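Local coordinates for tudor domain-containing protein 1 (PDB 5M9N) that binds Piwi proteins methylated on arginine and probably helps silence transposable elements through the piRNA pathway during spermatogenesis, at residues A[49-54]-A[145-150]; A[109-114]-A[126-131]. All coordinates share one frame; numbering follows the deposited sequence.

Contact 1: residues A[49-54]-A[145-150]; sequences DFFCQQ and AIKCVL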
ATOM      1  N   ASP A  49       1.220 -11.393   1.118  1.00 33.15           N
ATOM      2  CA  ASP A  49       0.369 -10.220   1.166  1.00 31.99           C
ATOM      3  C   ASP A  49       1.101  -9.037   1.801  1.00 29.79           C
ATOM      4  O   ASP A  49       1.155  -8.918   2.997  1.00 29.74           O
ATOM      5  CB  ASP A  49      -0.955 -10.585   1.915  1.00 33.73           C
ATOM      6  CG  ASP A  49      -1.954  -9.495   1.914  1.00 34.60           C
ATOM      7  OD1 ASP A  49      -1.813  -8.438   1.268  1.00 35.49           O
ATOM      8  OD2 ASP A  49      -2.949  -9.660   2.634  1.00 39.01           O
ATOM      9  N   PHE A  50       1.755  -8.224   0.973  1.00 27.73           N
ATOM     10  CA  PHE A  50       2.564  -7.117   1.450  1.00 26.39           C
ATOM     11  C   PHE A  50       2.626  -6.036   0.392  1.00 25.45           C
ATOM     12  O   PHE A  50       2.154  -6.256  -0.708  1.00 24.96           O
ATOM     13  CB  PHE A  50       3.927  -7.577   1.961  1.00 26.51           C
ATOM     14  CG  PHE A  50       4.892  -8.025   0.886  1.00 26.47           C
ATOM     15  CD1 PHE A  50       4.910  -9.338   0.449  1.00 26.77           C
ATOM     16  CD2 PHE A  50       5.809  -7.139   0.349  1.00 26.31           C
ATOM     17  CE1 PHE A  50       5.784  -9.785  -0.539  1.00 26.98           C
ATOM     18  CE2 PHE A  50       6.677  -7.561  -0.630  1.00 26.52           C
ATOM     19  CZ  PHE A  50       6.694  -8.879  -1.061  1.00 27.03           C
ATOM     20  N   PHE A  51       3.204  -4.873   0.751  1.00 24.94           N
ATOM     21  CA  PHE A  51       3.179  -3.674  -0.082  1.00 24.53           C
ATOM     22  C   PHE A  51       4.523  -3.014  -0.111  1.00 25.42           C
ATOM     23  O   PHE A  51       5.117  -2.858   0.935  1.00 25.42           O
ATOM     24  CB  PHE A  51       2.225  -2.649   0.473  1.00 24.07           C
ATOM     25  CG  PHE A  51       0.802  -3.076   0.366  1.00 23.58           C
ATOM     26  CD1 PHE A  51       0.229  -3.787   1.360  1.00 23.55           C
ATOM     27  CD2 PHE A  51       0.108  -2.792  -0.747  1.00 23.56           C
ATOM     28  CE1 PHE A  51      -1.114  -4.188   1.260  1.00 23.49           C
ATOM     29  CE2 PHE A  51      -1.234  -3.152  -0.870  1.00 23.54           C
ATOM     30  CZ  PHE A  51      -1.840  -3.831   0.140  1.00 23.35           C
ATOM     31  N   CYS A  52       4.921  -2.578  -1.286  1.00 26.16           N
ATOM     32  CA  CYS A  52       6.216  -1.895  -1.455  1.00 27.25           C
ATOM     33  C   CYS A  52       5.867  -0.531  -2.010  1.00 27.25           C
ATOM     34  O   CYS A  52       4.816  -0.340  -2.630  1.00 26.08           O
ATOM     35  CB  CYS A  52       7.079  -2.674  -2.479  1.00 27.65           C
ATOM     36  SG  CYS A  52       7.617  -4.253  -1.816  1.00 29.42           S
ATOM     37  N   GLN A  53       6.744   0.429  -1.755  1.00 27.71           N
ATOM     38  CA  GLN A  53       6.746   1.670  -2.468  1.00 28.56           C
ATOM     39  C   GLN A  53       8.126   1.866  -3.127  1.00 30.06           C
ATOM     40  O   GLN A  53       9.131   1.417  -2.598  1.00 29.80           O
ATOM     41  CB  GLN A  53       6.539   2.840  -1.503  1.00 28.81           C
ATOM     42  CG  GLN A  53       5.292   2.832  -0.649  1.00 28.59           C
ATOM     43  CD  GLN A  53       5.359   3.844   0.473  1.00 29.44           C
ATOM     44  OE1 GLN A  53       6.354   3.909   1.197  1.00 30.70           O
ATOM     45  NE2 GLN A  53       4.325   4.670   0.607  1.00 29.09           N
ATOM     46  N   GLN A  54       8.113   2.585  -4.235  1.00 31.69           N
ATOM     47  CA  GLN A  54       9.268   2.965  -4.950  1.00 34.94           C
ATOM     48  C   GLN A  54       9.936   4.055  -4.151  1.00 35.95           C
ATOM     49  O   GLN A  54       9.292   5.021  -3.740  1.00 36.06           O
ATOM     50  CB  GLN A  54       8.885   3.461  -6.327  1.00 36.49           C
ATOM     51  CG  GLN A  54       8.231   2.390  -7.171  1.00 38.13           C
ATOM     52  CD  GLN A  54       7.711   2.925  -8.484  1.00 40.98           C
ATOM     53  OE1 GLN A  54       7.513   4.126  -8.643  1.00 44.55           O
ATOM     54  NE2 GLN A  54       7.493   2.038  -9.438  1.00 43.18           N
ATOM     55  N   ALA A 145       1.160   2.223  -3.214  1.00 25.91           N
ATOM     56  CA  ALA A 145       1.407   0.998  -2.461  1.00 25.32           C
ATOM     57  C   ALA A 145       1.297  -0.127  -3.464  1.00 25.44           C
ATOM     58  O   ALA A 145       0.250  -0.288  -4.091  1.00 25.76           O
ATOM     59  CB  ALA A 145       0.401   0.789  -1.360  1.00 24.85           C
ATOM     60  N   ILE A 146       2.398  -0.814  -3.722  1.00 25.01           N
ATOM     61  CA  ILE A 146       2.405  -1.854  -4.744  1.00 25.27           C
ATOM     62  C   ILE A 146       2.157  -3.184  -4.036  1.00 24.78           C
ATOM     63  O   ILE A 146       2.931  -3.560  -3.175  1.00 24.32           O
ATOM     64  CB  ILE A 146       3.729  -1.883  -5.488  1.00 25.85           C
ATOM     65  CG1 ILE A 146       3.949  -0.582  -6.270  1.00 26.37           C
ATOM     66  CG2 ILE A 146       3.759  -3.019  -6.485  1.00 26.43           C
ATOM     67  CD1 ILE A 146       5.399  -0.200  -6.295  1.00 26.66           C
ATOM     68  N   LYS A 147       1.068  -3.881  -4.410  1.00 24.54           N
ATOM     69  CA  LYS A 147       0.709  -5.134  -3.785  0.50 24.72           C
ATOM     70  C   LYS A 147       1.540  -6.283  -4.352  1.00 25.08           C
ATOM     71  O   LYS A 147       1.594  -6.480  -5.559  1.00 25.61           O
ATOM     72  CB  LYS A 147      -0.781  -5.433  -3.987  0.50 24.92           C
ATOM     73  CG  LYS A 147      -1.210  -6.748  -3.372  0.50 25.28           C
ATOM     74  CD  LYS A 147      -0.815  -6.841  -1.913  0.50 25.08           C
ATOM     75  CE  LYS A 147      -1.009  -8.270  -1.452  0.50 25.56           C
ATOM     76  NZ  LYS A 147      -0.466  -9.402  -2.281  0.50 25.90           N
ATOM     77  N   CYS A 148       2.161  -7.040  -3.453  1.00 25.32           N
ATOM     78  CA  CYS A 148       3.153  -8.013  -3.765  1.00 25.73           C
ATOM     79  C   CYS A 148       2.889  -9.344  -3.095  1.00 25.92           C
ATOM     80  O   CYS A 148       2.328  -9.416  -1.996  1.00 25.48           O
ATOM     81  CB  CYS A 148       4.524  -7.521  -3.280  1.00 25.93           C
ATOM     82  SG  CYS A 148       5.078  -6.044  -4.160  1.00 26.18           S
ATOM     83  N   VAL A 149       3.371 -10.392  -3.768  1.00 26.55           N
ATOM     84  CA  VAL A 149       3.479 -11.715  -3.251  1.00 27.04           C
ATOM     85  C   VAL A 149       4.936 -12.173  -3.474  1.00 27.86           C
ATOM     86  O   VAL A 149       5.461 -11.974  -4.538  1.00 27.91           O
ATOM     87  CB  VAL A 149       2.626 -12.639  -4.119  1.00 27.36           C
ATOM     88  CG1 VAL A 149       2.807 -14.102  -3.714  1.00 27.88           C
ATOM     89  CG2 VAL A 149       1.181 -12.193  -4.077  1.00 27.19           C
ATOM     90  N   LEU A 150       5.538 -12.772  -2.462  1.00 28.61           N
ATOM     91  CA  LEU A 150       6.924 -13.143  -2.493  1.00 29.95           C
ATOM     92  C   LEU A 150       7.091 -14.415  -3.344  1.00 30.88           C
ATOM     93  O   LEU A 150       6.486 -15.422  -3.026  1.00 31.19           O
ATOM     94  CB  LEU A 150       7.451 -13.353  -1.069  1.00 30.14           C
ATOM     95  CG  LEU A 150       8.993 -13.441  -1.075  1.00 30.63           C
ATOM     96  CD1 LEU A 150       9.624 -12.082  -1.356  1.00 30.45           C
ATOM     97  CD2 LEU A 150       9.559 -13.979   0.216  1.00 31.02           C
TER
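The staphylococcal-nuclease-like (OB-type) part of this extended Tudor domain contains an antiparallel pairing of strands 49-54 and 146-150, in which Phe50 and Cys52 stand opposite Cys148 and Ile146 as hydrogen-bonded pairs flanking the non-hydrogen-bonded pair Phe51-Lys147. The four backbone bonds are uneven: Ile146 N reaches Cys52 O at 2.7 Å, nearly straight (169°), whereas Phe50 N lies 3.3 Å from Cys148 O. On the buried face, Phe50 CG is set between its backbone N and carbonyl carbon (chi1 72°), and from there the ring lies with one face against Cys148 CB, which sits toward the rim, 3.6 Å from the Phe50 ring centroid in a CH-pi contact. The Cys148 sulfur sits obliquely to this ring and meets Cys52 SG at 3.9 Å, too far for a disulfide. Leu150 N approaches the ring edge, 3.6 Å from Phe50 CE1. Val191 and Leu193 of strand 189-195, which runs parallel to 146-150, also pack on Phe50. On the other face, Phe51 CD2 touches Ala145 CB at 3.6 Å. Gln53 NE2 bonds to Asp119 O, a link into the Tudor core. Paired strands from before and after that core are the hallmark of the extended Tudor fold.

Contact 2: residues A[109-114]-A[126-131]; sequences SEESVL and LSLMRL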
ATOM      1  N   SER A 109     -20.062   0.305  10.642  1.00 31.63           N
ATOM      2  CA  SER A 109     -21.368   0.582  11.260  1.00 33.30           C
ATOM      3  C   SER A 109     -22.044   1.569  10.317  1.00 33.80           C
ATOM      4  O   SER A 109     -21.552   1.875   9.215  1.00 32.66           O
ATOM      5  CB  SER A 109     -21.149   1.222  12.662  1.00 34.07           C
ATOM      6  OG  SER A 109     -20.384   2.456  12.561  1.00 33.75           O
ATOM      7  N   GLU A 110     -23.113   2.177  10.789  1.00 35.61           N
ATOM      8  CA  GLU A 110     -23.769   3.210  10.016  1.00 36.62           C
ATOM      9  C   GLU A 110     -22.924   4.437   9.888  1.00 35.77           C
ATOM     10  O   GLU A 110     -23.135   5.163   8.947  1.00 35.81           O
ATOM     11  CB  GLU A 110     -25.117   3.601  10.634  1.00 38.72           C
ATOM     12  CG  GLU A 110     -26.080   2.427  10.750  1.00 40.75           C
ATOM     13  CD  GLU A 110     -26.766   2.073   9.448  1.00 42.88           C
ATOM     14  OE1 GLU A 110     -26.357   2.550   8.379  1.00 43.97           O
ATOM     15  OE2 GLU A 110     -27.800   1.346   9.493  1.00 48.21           O
ATOM     16  N   GLU A 111     -22.053   4.706  10.858  1.00 35.54           N
ATOM     17  CA  GLU A 111     -21.241   5.918  10.884  1.00 35.98           C
ATOM     18  C   GLU A 111     -19.692   5.724  10.802  1.00 33.65           C
ATOM     19  O   GLU A 111     -18.960   6.663  11.030  1.00 33.20           O
ATOM     20  CB  GLU A 111     -21.619   6.708  12.153  1.00 38.88           C
ATOM     21  CG  GLU A 111     -23.167   6.867  12.363  1.00 42.49           C
ATOM     22  CD  GLU A 111     -23.886   7.674  11.251  1.00 45.10           C
ATOM     23  OE1 GLU A 111     -23.201   8.381  10.457  1.00 47.51           O
ATOM     24  OE2 GLU A 111     -25.163   7.627  11.167  1.00 49.52           O
ATOM     25  N   SER A 112     -19.218   4.551  10.388  1.00 31.86           N
ATOM     26  CA  SER A 112     -17.792   4.230  10.409  1.00 30.32           C
ATOM     27  C   SER A 112     -17.468   3.306   9.242  1.00 28.98           C
ATOM     28  O   SER A 112     -18.332   2.562   8.790  1.00 28.54           O
ATOM     29  CB  SER A 112     -17.368   3.644  11.770  1.00 30.52           C
ATOM     30  OG  SER A 112     -17.941   2.379  12.005  1.00 30.71           O
ATOM     31  N   VAL A 113     -16.265   3.441   8.678  1.00 27.13           N
ATOM     32  CA  VAL A 113     -15.903   2.706   7.462  1.00 26.33           C
ATOM     33  C   VAL A 113     -14.514   2.085   7.588  1.00 25.51           C
ATOM     34  O   VAL A 113     -13.617   2.750   8.106  1.00 25.67           O
ATOM     35  CB  VAL A 113     -15.945   3.664   6.280  1.00 26.27           C
ATOM     36  CG1 VAL A 113     -15.578   3.015   4.968  1.00 26.28           C
ATOM     37  CG2 VAL A 113     -17.305   4.262   6.112  1.00 26.87           C
ATOM     38  N   LEU A 114     -14.332   0.872   7.070  1.00 25.03           N
ATOM     39  CA  LEU A 114     -13.004   0.244   6.936  1.00 24.62           C
ATOM     40  C   LEU A 114     -12.378   0.829   5.678  1.00 23.86           C
ATOM     41  O   LEU A 114     -13.006   0.785   4.631  1.00 23.64           O
ATOM     42  CB  LEU A 114     -13.148  -1.248   6.838  1.00 24.98           C
ATOM     43  CG  LEU A 114     -11.862  -2.010   6.616  1.00 24.74           C
ATOM     44  CD1 LEU A 114     -10.950  -1.878   7.817  1.00 24.87           C
ATOM     45  CD2 LEU A 114     -12.182  -3.458   6.327  1.00 25.02           C
ATOM     46  N   LEU A 126     -12.582   4.176  10.470  1.00 26.48           N
ATOM     47  CA  LEU A 126     -12.702   5.584  10.738  1.00 26.89           C
ATOM     48  C   LEU A 126     -14.170   6.011  10.785  1.00 27.47           C
ATOM     49  O   LEU A 126     -14.972   5.579   9.966  1.00 26.60           O
ATOM     50  CB  LEU A 126     -12.023   6.391   9.652  1.00 27.00           C
ATOM     51  CG  LEU A 126     -10.501   6.243   9.569  1.00 27.06           C
ATOM     52  CD1 LEU A 126      -9.973   7.151   8.471  1.00 27.27           C
ATOM     53  CD2 LEU A 126      -9.864   6.634  10.884  1.00 27.62           C
ATOM     54  N   SER A 127     -14.442   6.902  11.732  1.00 28.36           N
ATOM     55  CA  SER A 127     -15.598   7.755  11.683  1.00 29.52           C
ATOM     56  C   SER A 127     -15.768   8.408  10.306  1.00 29.41           C
ATOM     57  O   SER A 127     -14.790   8.897   9.711  1.00 28.65           O
ATOM     58  CB  SER A 127     -15.412   8.836  12.745  1.00 30.56           C
ATOM     59  OG  SER A 127     -16.501   9.735  12.703  1.00 32.10           O
ATOM     60  N   LEU A 128     -17.003   8.485   9.813  1.00 30.01           N
ATOM     61  CA  LEU A 128     -17.324   9.290   8.614  1.00 30.48           C
ATOM     62  C   LEU A 128     -16.867  10.757   8.669  1.00 31.23           C
ATOM     63  O   LEU A 128     -16.605  11.370   7.620  1.00 30.23           O
ATOM     64  CB  LEU A 128     -18.830   9.224   8.287  1.00 31.55           C
ATOM     65  CG  LEU A 128     -19.428   7.880   7.881  1.00 31.30           C
ATOM     66  CD1 LEU A 128     -20.926   8.025   7.662  1.00 32.51           C
ATOM     67  CD2 LEU A 128     -18.855   7.374   6.606  1.00 31.01           C
ATOM     68  N   MET A 129     -16.717  11.296   9.879  1.00 32.45           N
ATOM     69  CA  MET A 129     -16.221  12.640  10.044  1.00 34.37           C
ATOM     70  C   MET A 129     -14.753  12.739   9.534  1.00 33.76           C
ATOM     71  O   MET A 129     -14.322  13.823   9.212  1.00 33.54           O
ATOM     72  CB  MET A 129     -16.294  13.080  11.503  1.00 36.70           C
ATOM     73  CG  MET A 129     -17.656  12.960  12.177  1.00 39.55           C
ATOM     74  SD  MET A 129     -18.663  14.351  11.656  1.00 44.17           S
ATOM     75  CE  MET A 129     -20.285  13.872  12.316  1.00 45.53           C
ATOM     76  N   ARG A 130     -14.032  11.613   9.411  1.00 33.02           N
ATOM     77  CA  ARG A 130     -12.610  11.620   8.976  1.00 33.36           C
ATOM     78  C   ARG A 130     -12.518  11.286   7.489  1.00 32.99           C
ATOM     79  O   ARG A 130     -11.415  11.129   6.961  1.00 32.01           O
ATOM     80  CB  ARG A 130     -11.733  10.718   9.909  1.00 33.56           C
ATOM     81  CG  ARG A 130     -11.609  11.371  11.291  1.00 34.76           C
ATOM     82  CD  ARG A 130     -10.987  10.594  12.452  1.00 35.43           C
ATOM     83  NE  ARG A 130      -9.594  10.629  12.271  1.00 36.57           N
ATOM     84  CZ  ARG A 130      -8.657  11.174  13.033  1.00 36.28           C
ATOM     85  NH1 ARG A 130      -8.845  11.700  14.241  1.00 37.06           N
ATOM     86  NH2 ARG A 130      -7.477  11.139  12.537  1.00 35.96           N
ATOM     87  N   LEU A 131     -13.659  11.224   6.780  1.00 32.56           N
ATOM     88  CA  LEU A 131     -13.616  11.070   5.314  1.00 32.89           C
ATOM     89  C   LEU A 131     -14.107  12.358   4.653  1.00 34.05           C
ATOM     90  O   LEU A 131     -14.940  12.999   5.232  1.00 34.11           O
ATOM     91  CB  LEU A 131     -14.410   9.887   4.826  1.00 33.10           C
ATOM     92  CG  LEU A 131     -14.243   8.576   5.611  1.00 33.63           C
ATOM     93  CD1 LEU A 131     -15.322   7.558   5.192  1.00 33.94           C
ATOM     94  CD2 LEU A 131     -12.860   8.028   5.418  1.00 32.78           C
TER
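Val113 and Leu128 meet methyl to methyl on the buried side of this contact, Val113 CG2 lying 3.5 Å from Leu128 CD2, with the two side chains crossing at about a right angle. Leu131 CD1 comes against the same valine methyl at 4.0 Å. With CG1 of Val113 anti to the backbone N (chi1 180°), CG2 sits beside that N, and this is the branch that meets both leucines. Val104 and Tyr107 of strand 99-109 also pack on Val113, while Tyr82 and Tyr107 lie against Leu128. Val113 and Leu126 form a hydrogen-bonded antiparallel pair, Val113 N to Leu126 O at 2.8 Å and Leu126 N to Val113 O at 2.9 Å. Leu128 N then bonds to Glu111 O almost straight (168°), and Leu128 CG rests 3.4 Å from that same oxygen. This is the open end of the hairpin 112-117/123-127 in the SH3-like Tudor barrel, where a short 3-10 turn, 128-130, carries the chain from one edge strand to the other, 131-132. The solvent side is much sparser. Ser112 and Ser127 form a non-hydrogen-bonded pair whose hydroxyls serve their own segments: Ser109 OG and Ser112 OG hydrogen-bond at 2.5 Å, and Ser109 OG also accepts from Glu111 N in an ST turn. A second ST turn, Ser127 OG accepting from Met129 N at 3.2 Å, leads into the 3-10 turn. The exposed Glu111 bends back so that one carboxylate oxygen, OE1, skims Leu128 CD1 at 3.6 Å. Arg130, on the same turn, makes a salt bridge with Asp97 and bonds to the carbonyl of Gln92.

These two contacts record one domain inserted into another. Along the chain, contact 2 is nested inside the loop closed by contact 1: the chain leaves strand 49-54, runs through helix 58-73, builds the Tudor barrel, and returns as strand 146-150. The contacts do not touch; their centres are 26 Å apart, their nearest atoms about 12 Å. The centre of contact 1 lies about 6 Å from the chain centre, that of contact 2 about 20 Å. Cys132 forms a disulfide with Cys72, tying the barrel to that helix. This is Tudor domain 2, one of two with higher affinity for arginine-methylated peptides; in the family an aromatic cage of the barrel reads methylarginine, the peptide running between the lobes.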